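Long-range contacts in mandalate racemase/muconate lactonizing enzyme (Unidentified, PDB 4E4U), which is a putative member of the mandelate racemase/muconate lactonizing enzyme family, and as such probably acts as an isomerase or related lyase of the enolase superfamily: residues 305-310 with 329-334; 229-234 with 278-283; 344-349 with 368-373; 9-14 with 23-28. All coordinates share one frame; numbering follows the deposited sequence.

Contact 1 of 4, residues 305-310 with 329-334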
loop_
_atom_site.group_PDB
_atom_site.type_symbol
_atom_site.label_atom_id
_atom_site.label_comp_id
_atom_site.label_asym_id
_atom_site.label_seq_id
_atom_site.Cartn_x
_atom_site.Cartn_y
_atom_site.Cartn_z
ATOM N N GLN A 305 1.472 23.192 8.295
ATOM C CA GLN A 305 1.264 24.562 8.735
ATOM C C GLN A 305 0.344 25.301 7.781
ATOM O O GLN A 305 0.132 24.875 6.642
ATOM C CB GLN A 305 2.597 25.301 8.801
ATOM C CG GLN A 305 3.579 24.719 9.787
ATOM C CD GLN A 305 4.920 25.402 9.701
ATOM O OE1 GLN A 305 5.668 25.223 8.724
ATOM N NE2 GLN A 305 5.230 26.230 10.703
ATOM N N ILE A 306 -0.249 26.394 8.246
ATOM C CA ILE A 306 -1.016 27.242 7.342
ATOM C C ILE A 306 -0.286 28.548 7.069
ATOM O O ILE A 306 0.377 29.117 7.938
ATOM C CB ILE A 306 -2.464 27.530 7.820
ATOM C CG1 ILE A 306 -2.476 28.501 9.005
ATOM C CG2 ILE A 306 -3.200 26.227 8.133
ATOM C CD1 ILE A 306 -3.845 29.085 9.284
ATOM N N ALA A 307 -0.394 28.989 5.826
ATOM C CA ALA A 307 0.196 30.240 5.369
ATOM C C ALA A 307 -0.817 30.870 4.429
ATOM O O ALA A 307 -0.730 30.699 3.210
ATOM C CB ALA A 307 1.506 29.980 4.647
ATOM N N PRO A 308 -1.813 31.571 4.987
ATOM C CA PRO A 308 -2.938 31.980 4.140
ATOM C C PRO A 308 -2.534 32.887 2.985
ATOM O O PRO A 308 -1.677 33.773 3.110
ATOM C CB PRO A 308 -3.865 32.717 5.110
ATOM C CG PRO A 308 -3.531 32.147 6.453
ATOM C CD PRO A 308 -2.041 31.901 6.405
ATOM N N HIS A 309 -3.177 32.634 1.853
ATOM C CA HIS A 309 -2.967 33.383 0.627
ATOM C C HIS A 309 -3.748 34.686 0.669
ATOM O O HIS A 309 -4.840 34.759 1.249
ATOM C CB HIS A 309 -3.453 32.533 -0.551
ATOM C CG HIS A 309 -3.591 33.291 -1.832
ATOM N ND1 HIS A 309 -4.770 33.891 -2.217
ATOM C CD2 HIS A 309 -2.710 33.517 -2.836
ATOM C CE1 HIS A 309 -4.601 34.479 -3.389
ATOM N NE2 HIS A 309 -3.361 34.263 -3.785
ATOM N N LEU A 310 -3.202 35.713 0.033
ATOM C CA LEU A 310 -3.910 36.972 -0.091
ATOM C C LEU A 310 -3.510 37.668 -1.393
ATOM O O LEU A 310 -2.359 38.062 -1.566
ATOM C CB LEU A 310 -3.618 37.858 1.125
ATOM C CG LEU A 310 -4.740 38.759 1.632
ATOM C CD1 LEU A 310 -5.091 39.815 0.595
ATOM C CD2 LEU A 310 -5.964 37.934 2.017
ATOM N N ASN A 329 -0.707 26.371 14.455
ATOM C CA ASN A 329 0.205 25.927 13.412
ATOM C C ASN A 329 0.316 26.942 12.278
ATOM O O ASN A 329 0.361 26.594 11.098
ATOM C CB ASN A 329 -0.205 24.545 12.882
ATOM C CG ASN A 329 -1.648 24.492 12.387
ATOM O OD1 ASN A 329 -2.528 25.170 12.919
ATOM N ND2 ASN A 329 -1.902 23.642 11.390
ATOM N N PHE A 330 0.357 28.209 12.660
ATOM C CA PHE A 330 0.496 29.311 11.719
ATOM C C PHE A 330 1.960 29.523 11.359
ATOM O O PHE A 330 2.811 29.627 12.243
ATOM C CB PHE A 330 -0.072 30.581 12.353
ATOM C CG PHE A 330 0.274 31.844 11.611
ATOM C CD1 PHE A 330 -0.356 32.164 10.411
ATOM C CD2 PHE A 330 1.212 32.726 12.123
ATOM C CE1 PHE A 330 -0.042 33.341 9.733
ATOM C CE2 PHE A 330 1.524 33.901 11.453
ATOM C CZ PHE A 330 0.900 34.205 10.261
ATOM N N LEU A 331 2.250 29.616 10.063
ATOM C CA LEU A 331 3.611 29.891 9.585
ATOM C C LEU A 331 3.836 31.365 9.269
ATOM O O LEU A 331 4.728 32.000 9.831
ATOM C CB LEU A 331 3.915 29.056 8.338
ATOM C CG LEU A 331 5.233 29.312 7.596
ATOM C CD1 LEU A 331 6.436 29.107 8.516
ATOM C CD2 LEU A 331 5.351 28.421 6.364
ATOM N N ILE A 332 3.031 31.914 8.365
ATOM C CA ILE A 332 3.261 33.268 7.868
ATOM C C ILE A 332 2.019 33.725 7.109
ATOM O O ILE A 332 1.265 32.896 6.593
ATOM C CB ILE A 332 4.516 33.287 6.949
ATOM C CG1 ILE A 332 5.084 34.697 6.766
ATOM C CG2 ILE A 332 4.237 32.578 5.618
ATOM C CD1 ILE A 332 6.476 34.670 6.148
ATOM N N GLN A 333 1.811 35.037 7.036
ATOM C CA GLN A 333 0.648 35.605 6.360
ATOM C C GLN A 333 1.082 36.436 5.172
ATOM O O GLN A 333 1.905 37.338 5.305
ATOM C CB GLN A 333 -0.168 36.471 7.326
ATOM C CG GLN A 333 -1.258 37.308 6.658
ATOM C CD GLN A 333 -2.385 36.477 6.069
ATOM O OE1 GLN A 333 -2.991 35.654 6.759
ATOM N NE2 GLN A 333 -2.677 36.692 4.791
ATOM N N GLU A 334 0.522 36.137 4.008
ATOM C CA GLU A 334 0.814 36.923 2.828
ATOM C C GLU A 334 0.309 38.340 3.013
ATOM O O GLU A 334 -0.845 38.563 3.408
ATOM C CB GLU A 334 0.176 36.311 1.580
ATOM C CG GLU A 334 0.567 37.041 0.293
ATOM C CD GLU A 334 0.348 36.208 -0.957
ATOM O OE1 GLU A 334 -0.466 35.262 -0.908
ATOM O OE2 GLU A 334 1.004 36.496 -1.985
HETATM O O HOH W 1 3.559 26.771 12.917
HETATM O O HOH W 2 -0.375 38.117 -3.442
#
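Glu334 and His309 lie side by side, pointing the same way, with the carboxylate and imidazole planes 80° apart. Glu334 CG is anti to the backbone N (chi1 -175°) and the chain beyond it is extended; OE1 accepts from Leu310 N, 2.9 Å away, in an almost straight bond that comes from above the carboxylate plane. OE1 also comes within 3.4 Å of His309 CD2. OE2 shares a water with Leu310 O and has a long, weak ion pair with Lys164, while His309 ND1 is hydrogen-bonded to Asn282.

Gln333 crosses Pro308 at about a right angle. The bend at chi2 (67°) turns CD toward Pro308, and OE1 lies 3.5 Å from Pro308 CB; OE1 is hydrogen-bonded to Ser320, and NE2 donates to Glu334 O. At the other end Gln305 crosses Leu331 obliquely, its amide lying against Leu331 CB and CD1, with NE2 3.8 Å from Leu331 CD1 and OE1 hydrogen-bonded to Gln178 of the second subunit. Pro308 CD meets the edge of the Phe330 ring at CE1.

The backbones are joined by Ile306 N to Asn329 O and by Leu331 N to Ile306 O, both 2.9 Å, and by a weak bond from Glu334 N to Pro308 O. Two roughly parallel segments linked through helix 314-325 form a beta-alpha-beta unit, as between consecutive strands of the enolase-superfamily barrel.

Contact 2 of 4, residues 229-234 with 278-283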
loop_
_atom_site.group_PDB
_atom_site.type_symbol
_atom_site.label_atom_id
_atom_site.label_comp_id
_atom_site.label_asym_id
_atom_site.label_seq_id
_atom_site.Cartn_x
_atom_site.Cartn_y
_atom_site.Cartn_z
ATOM N N PRO A 229 15.053 27.368 -0.259
ATOM C CA PRO A 229 13.813 28.140 -0.129
ATOM C C PRO A 229 12.907 27.550 0.947
ATOM O O PRO A 229 12.878 26.322 1.161
ATOM C CB PRO A 229 13.137 27.996 -1.501
ATOM C CG PRO A 229 14.091 27.278 -2.377
ATOM C CD PRO A 229 15.125 26.622 -1.527
ATOM N N LEU A 230 12.151 28.423 1.600
ATOM C CA LEU A 230 11.167 27.986 2.582
ATOM C C LEU A 230 10.036 27.190 1.920
ATOM O O LEU A 230 9.505 26.256 2.509
ATOM C CB LEU A 230 10.632 29.189 3.365
ATOM C CG LEU A 230 9.388 29.016 4.250
ATOM C CD1 LEU A 230 9.515 27.870 5.238
ATOM C CD2 LEU A 230 9.087 30.303 4.997
ATOM N N TRP A 231 9.662 27.554 0.701
ATOM C CA TRP A 231 8.721 26.717 -0.031
ATOM C C TRP A 231 8.804 26.850 -1.534
ATOM O O TRP A 231 9.376 27.807 -2.065
ATOM C CB TRP A 231 7.278 26.928 0.442
ATOM C CG TRP A 231 6.584 28.219 0.072
ATOM C CD1 TRP A 231 6.352 28.718 -1.183
ATOM C CD2 TRP A 231 5.926 29.108 0.976
ATOM N NE1 TRP A 231 5.628 29.892 -1.106
ATOM C CE2 TRP A 231 5.341 30.146 0.219
ATOM C CE3 TRP A 231 5.774 29.134 2.371
ATOM C CZ2 TRP A 231 4.633 31.196 0.798
ATOM C CZ3 TRP A 231 5.069 30.175 2.947
ATOM C CH2 TRP A 231 4.508 31.192 2.162
ATOM N N PHE A 232 8.217 25.854 -2.187
ATOM C CA PHE A 232 8.038 25.779 -3.631
ATOM C C PHE A 232 6.517 25.743 -3.790
ATOM O O PHE A 232 5.867 24.758 -3.408
ATOM C CB PHE A 232 8.710 24.496 -4.111
ATOM C CG PHE A 232 8.681 24.257 -5.609
ATOM C CD1 PHE A 232 8.251 25.215 -6.521
ATOM C CD2 PHE A 232 9.091 23.021 -6.097
ATOM C CE1 PHE A 232 8.259 24.934 -7.895
ATOM C CE2 PHE A 232 9.094 22.750 -7.452
ATOM C CZ PHE A 232 8.678 23.703 -8.349
ATOM N N GLU A 233 5.953 26.842 -4.290
ATOM C CA GLU A 233 4.505 27.059 -4.315
ATOM C C GLU A 233 3.868 26.481 -5.574
ATOM O O GLU A 233 4.432 26.609 -6.658
ATOM C CB GLU A 233 4.244 28.568 -4.285
ATOM C CG GLU A 233 2.788 28.989 -4.229
ATOM C CD GLU A 233 2.610 30.386 -3.651
ATOM O OE1 GLU A 233 3.451 30.813 -2.831
ATOM O OE2 GLU A 233 1.613 31.052 -3.994
ATOM N N GLU A 234 2.693 25.863 -5.436
ATOM C CA GLU A 234 1.917 25.388 -6.591
ATOM C C GLU A 234 2.791 24.861 -7.731
ATOM O O GLU A 234 2.796 25.422 -8.831
ATOM C CB GLU A 234 1.024 26.510 -7.135
ATOM C CG GLU A 234 -0.119 26.929 -6.231
ATOM C CD GLU A 234 -1.286 27.451 -7.040
ATOM O OE1 GLU A 234 -1.090 28.417 -7.807
ATOM O OE2 GLU A 234 -2.386 26.874 -6.958
ATOM N N ILE A 278 2.491 22.918 3.659
ATOM C CA ILE A 278 2.139 24.296 3.970
ATOM C C ILE A 278 0.891 24.615 3.158
ATOM O O ILE A 278 0.909 24.524 1.931
ATOM C CB ILE A 278 3.290 25.261 3.611
ATOM C CG1 ILE A 278 4.529 24.954 4.466
ATOM C CG2 ILE A 278 2.876 26.716 3.807
ATOM C CD1 ILE A 278 5.807 25.613 3.956
ATOM N N LEU A 279 -0.201 24.944 3.849
ATOM C CA LEU A 279 -1.492 25.149 3.201
ATOM C C LEU A 279 -1.808 26.623 3.043
ATOM O O LEU A 279 -1.921 27.359 4.030
ATOM C CB LEU A 279 -2.612 24.485 3.995
ATOM C CG LEU A 279 -2.465 23.002 4.274
ATOM C CD1 LEU A 279 -3.753 22.447 4.872
ATOM C CD2 LEU A 279 -2.100 22.246 3.016
ATOM N N GLN A 280 -1.968 27.036 1.793
ATOM C CA GLN A 280 -2.187 28.428 1.443
ATOM C C GLN A 280 -3.654 28.702 1.134
ATOM O O GLN A 280 -4.007 29.250 0.087
ATOM C CB GLN A 280 -1.294 28.802 0.269
ATOM C CG GLN A 280 0.174 28.576 0.575
ATOM C CD GLN A 280 1.060 28.806 -0.616
ATOM O OE1 GLN A 280 0.857 28.217 -1.678
ATOM N NE2 GLN A 280 2.068 29.657 -0.444
ATOM N N LEU A 281 -4.514 28.334 2.071
ATOM C CA LEU A 281 -5.928 28.630 1.940
ATOM C C LEU A 281 -6.150 30.140 1.819
ATOM O O LEU A 281 -5.428 30.944 2.428
ATOM C CB LEU A 281 -6.685 28.059 3.146
ATOM C CG LEU A 281 -6.338 28.628 4.528
ATOM C CD1 LEU A 281 -7.169 29.858 4.890
ATOM C CD2 LEU A 281 -6.500 27.564 5.600
ATOM N N ASN A 282 -7.152 30.520 1.037
ATOM C CA ASN A 282 -7.650 31.886 1.044
ATOM C C ASN A 282 -9.012 31.841 1.721
ATOM O O ASN A 282 -9.918 31.124 1.258
ATOM C CB ASN A 282 -7.738 32.450 -0.373
ATOM C CG ASN A 282 -8.115 33.917 -0.390
ATOM O OD1 ASN A 282 -9.106 34.323 0.228
ATOM N ND2 ASN A 282 -7.337 34.721 -1.103
ATOM N N VAL A 283 -9.155 32.582 2.815
ATOM C CA VAL A 283 -10.380 32.526 3.621
ATOM C C VAL A 283 -11.609 32.982 2.850
ATOM O O VAL A 283 -12.732 32.644 3.220
ATOM C CB VAL A 283 -10.275 33.331 4.944
ATOM C CG1 VAL A 283 -9.196 32.753 5.835
ATOM C CG2 VAL A 283 -10.011 34.813 4.669
#
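Gln280 reaches across to Trp231 and Glu233 from the neighbourhood of strand 278-279. From CB its chain leaves with CG anti to the carbonyl carbon (chi1 -58°) and stays extended to CD, 3.8 Å from Glu233 CD. There the amide divides its contacts. OE1 lies against the aliphatic part of Glu233, 3.3 Å from CG. NE2 stands above one face of the Trp231 indole, offset toward the rim and 3.2 Å from CZ2, with the ring and amide planes 83° apart. The same NE2 gives a hydrogen bond to Glu233 OE1 (3.0 Å), which it meets from well above the carboxylate plane.

Glu233 OE1 takes a second bond, through its anti lone pair, from Trp231 NE1 at 2.9 Å, and a salt bridge from Lys164. Beside this polar cluster, Ile278 crosses Trp231 at about a right angle and sets CD1 3.9 Å from CE3.

One buried carboxylate oxygen is thus gripped by a bent indole N-H bond, a straighter amide N-H bond (157°) and the salt bridge from Lys164, while Glu259 OE2 lies close to Glu233 OE2. These grips would restrict the rotation of the carboxylate, and the bond from NE2 is consistent with the Gln280 amide being this way round.

Contact 3 of 4, residues 344-349 with 368-373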
loop_
_atom_site.group_PDB
_atom_site.type_symbol
_atom_site.label_atom_id
_atom_site.label_comp_id
_atom_site.label_asym_id
_atom_site.label_seq_id
_atom_site.Cartn_x
_atom_site.Cartn_y
_atom_site.Cartn_z
ATOM N N ALA A 344 -5.297 50.713 2.146
ATOM C CA ALA A 344 -5.553 51.558 3.301
ATOM C C ALA A 344 -6.679 52.537 2.988
ATOM O O ALA A 344 -7.511 52.834 3.845
ATOM C CB ALA A 344 -4.293 52.309 3.696
ATOM N N GLU A 345 -6.713 53.036 1.758
ATOM C CA GLU A 345 -7.671 54.075 1.393
ATOM C C GLU A 345 -9.121 53.593 1.464
ATOM O O GLU A 345 -10.025 54.348 1.823
ATOM C CB GLU A 345 -7.373 54.603 -0.009
ATOM C CG GLU A 345 -8.111 55.893 -0.328
ATOM C CD GLU A 345 -7.879 56.373 -1.744
ATOM O OE1 GLU A 345 -7.149 55.689 -2.495
ATOM O OE2 GLU A 345 -8.430 57.434 -2.106
ATOM N N VAL A 346 -9.344 52.330 1.123
ATOM C CA VAL A 346 -10.703 51.822 0.993
ATOM C C VAL A 346 -11.352 51.442 2.336
ATOM O O VAL A 346 -12.542 51.122 2.388
ATOM C CB VAL A 346 -10.761 50.653 -0.019
ATOM C CG1 VAL A 346 -10.298 49.352 0.619
ATOM C CG2 VAL A 346 -12.152 50.525 -0.620
ATOM N N VAL A 347 -10.584 51.504 3.424
ATOM C CA VAL A 347 -11.133 51.187 4.747
ATOM C C VAL A 347 -10.996 52.358 5.720
ATOM O O VAL A 347 -10.186 53.262 5.506
ATOM C CB VAL A 347 -10.503 49.920 5.369
ATOM C CG1 VAL A 347 -10.911 48.672 4.587
ATOM C CG2 VAL A 347 -8.987 50.061 5.463
ATOM N N LYS A 348 -11.793 52.333 6.786
ATOM C CA LYS A 348 -11.786 53.402 7.786
ATOM C C LYS A 348 -10.529 53.352 8.651
ATOM O O LYS A 348 -9.942 54.384 8.971
ATOM C CB LYS A 348 -13.032 53.313 8.670
ATOM C CG LYS A 348 -14.353 53.428 7.913
ATOM C CD LYS A 348 -14.586 54.830 7.376
ATOM C CE LYS A 348 -14.947 55.805 8.493
ATOM N NZ LYS A 348 -15.169 57.198 7.994
ATOM N N THR A 349 -10.134 52.143 9.039
ATOM C CA THR A 349 -8.939 51.928 9.846
ATOM C C THR A 349 -8.073 50.889 9.146
ATOM O O THR A 349 -8.424 49.720 9.100
ATOM C CB THR A 349 -9.299 51.402 11.250
ATOM O OG1 THR A 349 -10.091 52.374 11.943
ATOM C CG2 THR A 349 -8.041 51.110 12.060
ATOM N N ILE A 368 -12.490 45.525 10.752
ATOM C CA ILE A 368 -12.353 46.186 9.459
ATOM C C ILE A 368 -13.687 46.816 9.058
ATOM O O ILE A 368 -14.748 46.315 9.426
ATOM C CB ILE A 368 -11.864 45.185 8.370
ATOM C CG1 ILE A 368 -11.164 45.906 7.217
ATOM C CG2 ILE A 368 -12.994 44.323 7.854
ATOM C CD1 ILE A 368 -9.796 46.424 7.592
ATOM N N GLU A 369 -13.634 47.925 8.326
ATOM C CA GLU A 369 -14.849 48.588 7.864
ATOM C C GLU A 369 -14.547 49.372 6.602
ATOM O O GLU A 369 -13.575 50.128 6.559
ATOM C CB GLU A 369 -15.399 49.533 8.941
ATOM C CG GLU A 369 -16.721 50.209 8.567
ATOM C CD GLU A 369 -17.291 51.063 9.687
ATOM O OE1 GLU A 369 -16.636 51.194 10.742
ATOM O OE2 GLU A 369 -18.398 51.608 9.510
ATOM N N LEU A 370 -15.383 49.214 5.583
ATOM C CA LEU A 370 -15.187 49.953 4.340
ATOM C C LEU A 370 -15.498 51.433 4.501
ATOM O O LEU A 370 -16.444 51.809 5.197
ATOM C CB LEU A 370 -16.064 49.388 3.230
ATOM C CG LEU A 370 -15.741 47.976 2.749
ATOM C CD1 LEU A 370 -16.836 47.488 1.822
ATOM C CD2 LEU A 370 -14.389 47.932 2.047
ATOM N N ASP A 371 -14.697 52.262 3.839
ATOM C CA ASP A 371 -14.996 53.674 3.691
ATOM C C ASP A 371 -15.894 53.785 2.464
ATOM O O ASP A 371 -15.424 53.682 1.329
ATOM C CB ASP A 371 -13.699 54.468 3.502
ATOM C CG ASP A 371 -13.930 55.967 3.433
ATOM O OD1 ASP A 371 -14.958 56.394 2.869
ATOM O OD2 ASP A 371 -13.077 56.719 3.948
ATOM N N MET A 372 -17.188 53.985 2.691
ATOM C CA MET A 372 -18.156 53.931 1.600
ATOM C C MET A 372 -18.026 55.080 0.606
ATOM O O MET A 372 -18.399 54.936 -0.556
ATOM C CB MET A 372 -19.587 53.829 2.132
ATOM C CG MET A 372 -19.857 52.526 2.869
ATOM S SD MET A 372 -19.277 51.056 1.986
ATOM C CE MET A 372 -20.329 51.086 0.539
ATOM N N ASP A 373 -17.496 56.215 1.044
ATOM C CA ASP A 373 -17.276 57.306 0.109
ATOM C C ASP A 373 -16.195 56.926 -0.906
ATOM O O ASP A 373 -16.328 57.195 -2.100
ATOM C CB ASP A 373 -16.925 58.591 0.855
ATOM C CG ASP A 373 -18.070 59.096 1.715
ATOM O OD1 ASP A 373 -19.237 59.022 1.269
ATOM O OD2 ASP A 373 -17.807 59.566 2.837
HETATM O O HOH W 3 -10.165 56.025 3.952
HETATM O O HOH W 4 -12.842 57.930 6.557
HETATM O O HOH W 5 -11.243 49.458 9.038
#
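Backbone hydrogen bonds tie Val346 to Asp371 and Lys348 to Glu369, on the two flanks of a single bridge between Val347 and Leu370. Asp371 N donates to Val346 O and Lys348 N to Glu369 O, both at 2.8 Å. Val347 CA adds a CA-H...O contact to Glu369 O.

Apolar contacts lie on the buried side. Val347 CG1 meets Ile368 CG1 at 3.8 Å. Leu370 turns CD2 toward both valines, 4.3 Å from Val346 CG2 and slightly farther from Val347 CG1. Pro314, Val315 and Ala318 of helix 314-325 pack against this group, and Phe25 and Val37 of the N-terminal sheet touch Leu370.

Charged and water-mediated contacts occupy the exposed side. Lys348 bends at chi2 and chi3 (-70° and -73°) and crosses Asp371 at about a right angle, with CD 4.0 Å from Asp371 CB. NZ remains 4.6 Å from Asp371 OD2, too far for a salt bridge, and a water accepting from NZ and donating to OD2 connects them. Another water joins Thr349 N to Glu369 N, accepting from both.

Asp371, directly before helix 372-377, is its N-cap; OD1 accepts weakly from Asp373 N, 3.1 Å away, and from Val374 N. The arrangement is a short bridge between two loops, one leaving helix 341-345 and the other leading into the capped helix, at the junction of the barrel domain with the N-terminal sheet.

Contact 4 of 4, residues 9-14 with 23-28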
loop_
_atom_site.group_PDB
_atom_site.type_symbol
_atom_site.label_atom_id
_atom_site.label_comp_id
_atom_site.label_asym_id
_atom_site.label_seq_id
_atom_site.Cartn_x
_atom_site.Cartn_y
_atom_site.Cartn_z
ATOM N N HIS A 9 -20.644 45.363 -3.378
ATOM C CA HIS A 9 -19.825 46.444 -3.902
ATOM C C HIS A 9 -18.592 45.856 -4.558
ATOM O O HIS A 9 -17.727 45.307 -3.876
ATOM C CB HIS A 9 -19.422 47.403 -2.779
ATOM C CG HIS A 9 -20.588 48.048 -2.100
ATOM N ND1 HIS A 9 -21.232 49.150 -2.618
ATOM C CD2 HIS A 9 -21.239 47.736 -0.954
ATOM C CE1 HIS A 9 -22.231 49.488 -1.823
ATOM N NE2 HIS A 9 -22.255 48.644 -0.804
ATOM N N ILE A 10 -18.533 45.946 -5.883
ATOM C CA ILE A 10 -17.391 45.438 -6.633
ATOM C C ILE A 10 -16.526 46.626 -7.037
ATOM O O ILE A 10 -16.864 47.387 -7.945
ATOM C CB ILE A 10 -17.820 44.582 -7.845
ATOM C CG1 ILE A 10 -18.648 43.385 -7.360
ATOM C CG2 ILE A 10 -16.592 44.112 -8.621
ATOM C CD1 ILE A 10 -19.134 42.455 -8.458
ATOM N N VAL A 11 -15.422 46.791 -6.318
ATOM C CA VAL A 11 -14.586 47.976 -6.415
ATOM C C VAL A 11 -13.476 47.787 -7.440
ATOM O O VAL A 11 -12.779 46.773 -7.429
ATOM C CB VAL A 11 -13.957 48.267 -5.039
ATOM C CG1 VAL A 11 -12.998 49.433 -5.111
ATOM C CG2 VAL A 11 -15.051 48.529 -4.005
ATOM N N ALA A 12 -13.314 48.766 -8.324
ATOM C CA ALA A 12 -12.222 48.755 -9.291
ATOM C C ALA A 12 -10.932 49.182 -8.603
ATOM O O ALA A 12 -10.859 50.273 -8.036
ATOM C CB ALA A 12 -12.531 49.696 -10.448
ATOM N N VAL A 13 -9.915 48.328 -8.655
ATOM C CA VAL A 13 -8.617 48.656 -8.080
ATOM C C VAL A 13 -7.863 49.560 -9.057
ATOM O O VAL A 13 -7.713 49.219 -10.223
ATOM C CB VAL A 13 -7.802 47.379 -7.796
ATOM C CG1 VAL A 13 -6.449 47.727 -7.206
ATOM C CG2 VAL A 13 -8.573 46.441 -6.864
ATOM N N PRO A 14 -7.398 50.733 -8.596
ATOM C CA PRO A 14 -6.724 51.646 -9.530
ATOM C C PRO A 14 -5.440 51.047 -10.099
ATOM O O PRO A 14 -4.820 50.205 -9.440
ATOM C CB PRO A 14 -6.382 52.856 -8.653
ATOM C CG PRO A 14 -7.313 52.770 -7.483
ATOM C CD PRO A 14 -7.508 51.303 -7.243
ATOM N N TRP A 23 -12.127 44.080 -6.370
ATOM C CA TRP A 23 -12.417 43.367 -5.132
ATOM C C TRP A 23 -13.920 43.301 -4.933
ATOM O O TRP A 23 -14.629 44.286 -5.149
ATOM C CB TRP A 23 -11.746 44.059 -3.945
ATOM C CG TRP A 23 -10.251 44.122 -4.067
ATOM C CD1 TRP A 23 -9.440 43.235 -4.726
ATOM C CD2 TRP A 23 -9.385 45.137 -3.534
ATOM N NE1 TRP A 23 -8.125 43.630 -4.621
ATOM C CE2 TRP A 23 -8.065 44.794 -3.896
ATOM C CE3 TRP A 23 -9.602 46.296 -2.781
ATOM C CZ2 TRP A 23 -6.965 45.582 -3.541
ATOM C CZ3 TRP A 23 -8.505 47.072 -2.422
ATOM C CH2 TRP A 23 -7.207 46.711 -2.801
ATOM N N ILE A 24 -14.399 42.126 -4.532
ATOM C CA ILE A 24 -15.827 41.892 -4.373
ATOM C C ILE A 24 -16.201 41.912 -2.900
ATOM O O ILE A 24 -15.865 40.981 -2.162
ATOM C CB ILE A 24 -16.234 40.528 -4.968
ATOM C CG1 ILE A 24 -15.795 40.416 -6.429
ATOM C CG2 ILE A 24 -17.734 40.329 -4.842
ATOM C CD1 ILE A 24 -15.965 39.016 -7.009
ATOM N N PHE A 25 -16.903 42.959 -2.473
ATOM C CA PHE A 25 -17.307 43.079 -1.075
ATOM C C PHE A 25 -18.800 42.858 -0.914
ATOM O O PHE A 25 -19.587 43.221 -1.789
ATOM C CB PHE A 25 -16.947 44.460 -0.512
ATOM C CG PHE A 25 -15.482 44.785 -0.578
ATOM C CD1 PHE A 25 -14.547 44.010 0.096
ATOM C CD2 PHE A 25 -15.037 45.889 -1.298
ATOM C CE1 PHE A 25 -13.194 44.320 0.038
ATOM C CE2 PHE A 25 -13.695 46.202 -1.352
ATOM C CZ PHE A 25 -12.770 45.415 -0.690
ATOM N N VAL A 26 -19.189 42.277 0.215
ATOM C CA VAL A 26 -20.597 42.187 0.577
ATOM C C VAL A 26 -20.815 42.811 1.951
ATOM O O VAL A 26 -19.976 42.670 2.851
ATOM C CB VAL A 26 -21.098 40.723 0.564
ATOM C CG1 VAL A 26 -21.139 40.192 -0.865
ATOM C CG2 VAL A 26 -20.224 39.836 1.454
ATOM N N LYS A 27 -21.923 43.532 2.096
ATOM C CA LYS A 27 -22.306 44.113 3.379
ATOM C C LYS A 27 -23.662 43.566 3.798
ATOM O O LYS A 27 -24.631 43.644 3.042
ATOM C CB LYS A 27 -22.329 45.643 3.307
ATOM C CG LYS A 27 -20.944 46.269 3.215
ATOM C CD LYS A 27 -21.000 47.799 3.139
ATOM C CE LYS A 27 -21.557 48.422 4.415
ATOM N NZ LYS A 27 -21.624 49.902 4.344
ATOM N N LEU A 28 -23.717 42.985 4.994
ATOM C CA LEU A 28 -24.955 42.439 5.536
ATOM C C LEU A 28 -25.458 43.310 6.663
ATOM O O LEU A 28 -24.667 43.872 7.425
ATOM C CB LEU A 28 -24.720 41.037 6.092
ATOM C CG LEU A 28 -24.128 40.008 5.136
ATOM C CD1 LEU A 28 -23.994 38.667 5.840
ATOM C CD2 LEU A 28 -25.005 39.893 3.898
#
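Val13 lays CG2 over the indole of Trp23, a CH-pi contact 3.5 Å from the centroid of the five-membered ring and 15° off its normal. The two side chains cross at about a right angle. The ring atom nearest to Val13 CG2 is Trp23 CE2, at 3.4 Å. The indole N-H is hydrogen-bonded to Gly19 O in the connection between the strands, and the rings of Phe342 and His343 also meet Trp23.

On the face of the sheet that carries Trp23, Val11 comes to the edge of the Phe25 ring, in its plane, with CG2 3.8 Å from CE2. Farther along, His9 CD2 meets Lys27 CD at 4.1 Å; His9 NE2 is held by Glu7. Helix 372-377 covers this end, where Met372 and Val375 touch His9. On the other face Ile10 and Ile24 lie side by side, pointing the same way, CG1 to CG2 at 4.1 Å, and helix 47-61 packs against Ile24 through Ile54.

Between the faces run the backbone bonds. His9 and Phe25 form one hydrogen-bonded pair, with both bonds 2.9 Å, and Val11 and Trp23 form another; Ile10 and Ile24 are the non-hydrogen-bonded pair between them. This is an antiparallel beta hairpin of strands 3-12 and 22-30, part of the three-stranded meander of the enolase-superfamily N-terminal domain.

In the fold
Contacts 1 and 2 lie together in the barrel domain, their centres 7 Å apart: strands 278-279 and 305-306 are neighbours, with probable hydrogen bonds from Leu279 N to Gln305 O (2.8 Å) and from Ala307 N to Leu279 O (2.9 Å). Lys164 is a partner of both. In this family the barrel carries the active site at the C-terminal ends of its strands. Contact 3, at the edge of the barrel domain, packs against contact 4 in the N-terminal sheet, where Met372 CE meets His9 NE2 at 3.4 Å. The centres of contacts 1 and 4 are about 24 Å apart. The bound dimercaptobutanediol contacts Tyr132, Cys151, Glu154, Asn155 and Leu158, none of them in the four contacts.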